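PDB 6P2I: glycerate dehydrogenase from Bacillus sp. 5mfcol3.1, which probably reduces acyclic imino acids to amino acids with NADPH as cofactor, and belongs to the D-isomer-specific 2-hydroxyacid dehydrogenase family. Local coordinates for residues Thr45-Val50 against Leu66-Thr71. Sequence-based numbering, arbitrary orientation.
Sequences TDIAIV and LKYLIT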
# COMPACT_ATOMS: atom_id res chain seq x y z
N THR A 45 -5.08 32.15 -30.14
CA THR A 45 -6.17 31.26 -29.81
C THR A 45 -7.18 32.00 -28.93
O THR A 45 -6.87 33.02 -28.32
CB THR A 45 -5.63 29.99 -29.12
OG1 THR A 45 -6.63 28.96 -29.15
CG2 THR A 45 -5.22 30.26 -27.67
N ASP A 46 -8.40 31.47 -28.90
CA ASP A 46 -9.42 32.02 -28.03
C ASP A 46 -9.52 31.27 -26.71
O ASP A 46 -9.66 31.89 -25.65
CB ASP A 46 -10.77 32.01 -28.75
CG ASP A 46 -10.70 32.71 -30.08
OD1 ASP A 46 -10.47 33.94 -30.10
OD2 ASP A 46 -10.82 32.01 -31.12
N ILE A 47 -9.44 29.93 -26.77
CA ILE A 47 -9.31 29.08 -25.59
C ILE A 47 -7.95 28.40 -25.67
O ILE A 47 -7.54 27.94 -26.74
CB ILE A 47 -10.43 28.02 -25.53
CG1 ILE A 47 -11.81 28.70 -25.50
CG2 ILE A 47 -10.22 27.09 -24.34
CD1 ILE A 47 -12.96 27.71 -25.60
N ALA A 48 -7.24 28.38 -24.54
CA ALA A 48 -5.97 27.67 -24.46
C ALA A 48 -6.06 26.60 -23.38
O ALA A 48 -6.76 26.77 -22.39
CB ALA A 48 -4.81 28.61 -24.13
N ILE A 49 -5.33 25.50 -23.60
CA ILE A 49 -5.18 24.41 -22.64
C ILE A 49 -3.70 24.25 -22.36
O ILE A 49 -2.89 24.25 -23.29
CB ILE A 49 -5.77 23.09 -23.16
CG1 ILE A 49 -7.21 23.28 -23.63
CG2 ILE A 49 -5.67 21.99 -22.06
CD1 ILE A 49 -7.65 22.26 -24.65
N VAL A 50 -3.33 24.11 -21.09
CA VAL A 50 -1.92 24.07 -20.73
C VAL A 50 -1.68 22.93 -19.74
O VAL A 50 -2.54 22.65 -18.89
CB VAL A 50 -1.45 25.42 -20.15
CG1 VAL A 50 -2.22 25.76 -18.86
CG2 VAL A 50 0.05 25.43 -19.92
N LEU A 66 -6.51 35.94 -26.39
CA LEU A 66 -6.88 34.87 -25.46
C LEU A 66 -7.97 35.32 -24.48
O LEU A 66 -7.85 36.37 -23.86
CB LEU A 66 -5.64 34.41 -24.69
CG LEU A 66 -5.86 33.29 -23.67
CD1 LEU A 66 -6.28 32.02 -24.39
CD2 LEU A 66 -4.60 33.08 -22.85
N LYS A 67 -9.01 34.49 -24.32
CA LYS A 67 -10.07 34.80 -23.37
C LYS A 67 -10.23 33.77 -22.27
O LYS A 67 -10.78 34.11 -21.22
CB LYS A 67 -11.41 34.96 -24.10
CG LYS A 67 -11.52 36.21 -24.98
CD LYS A 67 -11.18 37.46 -24.19
CE LYS A 67 -12.23 37.73 -23.12
NZ LYS A 67 -11.84 38.84 -22.20
N TYR A 68 -9.77 32.53 -22.47
CA TYR A 68 -10.07 31.44 -21.55
C TYR A 68 -8.90 30.46 -21.54
O TYR A 68 -8.49 29.97 -22.60
CB TYR A 68 -11.36 30.73 -21.95
CG TYR A 68 -11.85 29.66 -20.99
CD1 TYR A 68 -11.71 29.79 -19.60
CD2 TYR A 68 -12.49 28.53 -21.47
CE1 TYR A 68 -12.18 28.78 -18.73
CE2 TYR A 68 -12.97 27.55 -20.63
CZ TYR A 68 -12.82 27.67 -19.27
OH TYR A 68 -13.32 26.66 -18.48
N LEU A 69 -8.36 30.21 -20.35
CA LEU A 69 -7.26 29.27 -20.15
C LEU A 69 -7.74 28.14 -19.27
O LEU A 69 -8.31 28.39 -18.20
CB LEU A 69 -6.06 29.97 -19.52
CG LEU A 69 -4.85 29.09 -19.18
CD1 LEU A 69 -4.23 28.54 -20.46
CD2 LEU A 69 -3.83 29.87 -18.39
N ILE A 70 -7.49 26.91 -19.70
CA ILE A 70 -7.80 25.70 -18.94
C ILE A 70 -6.48 25.02 -18.60
O ILE A 70 -5.69 24.71 -19.50
CB ILE A 70 -8.70 24.75 -19.73
CG1 ILE A 70 -10.01 25.43 -20.11
CG2 ILE A 70 -8.90 23.43 -18.96
CD1 ILE A 70 -10.76 24.73 -21.22
N THR A 71 -6.24 24.78 -17.30
CA THR A 71 -5.16 23.89 -16.92
C THR A 71 -5.70 22.47 -16.98
O THR A 71 -6.81 22.21 -16.50
CB THR A 71 -4.61 24.19 -15.52
OG1 THR A 71 -5.62 23.97 -14.52
CG2 THR A 71 -4.08 25.63 -15.46
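Ala48 CB packs against the CD1 methyls of Leu66 and Leu69, each 3.7 Å away, in the tight part of the contact. Alanine suits the spot because its single methyl admits two leucine methyls, from Leu69 on the neighbouring strand and from Leu66 in the loop leading into it, while Leu42 covers the same face. In Leu69 chi2 (66°) turns CD1 toward Ala48, and it also lies 3.8 Å from Val50 CG1. Beneath these methyls the backbone is gripped: Ala48 N donates to Tyr68 O at 2.8 Å, and Ala48 O accepts from Ile70 N. Val50 N to Ile70 O continues the parallel ladder. Strands 47-50 and 68-71 with helix 57-60 form a beta-alpha-beta unit in the smaller, five-stranded parallel sheet, probably that of the substrate-binding domain as in D-2-hydroxyacid dehydrogenases; the ladder ends at Thr71, whose side chain is about 7 Å from a bound D-arginine. On the other face beta-branched Ile47 touches both Tyr68 CD2 and Ile70 CD1 with CG2, 3.9 Å from each, and Ile70 CG1 lies over the tyrosine ring, toward its rim. That ring also stacks with Tyr297. At the start of the strands the fit slackens: Asp46 O takes a good bond from Lys67 N (3.0 Å) but only a weak one from Tyr68 N. Lys67 bends away to Glu88 O at the exposed margin, and the Asp46 carboxylate meets Arg65 and Lys2 N. In buried Thr45, OG1, anti to the backbone N, donates to Ile47 O at 2.8 Å from above the carbonyl plane and is also hydrogen-bonded to Thr4 OG1, while CG2 lies alongside Leu66 CD1. A valine in its place would probably leave Ile47 O without that hydroxyl donor and cost Thr4 OG1 this hydrogen bond.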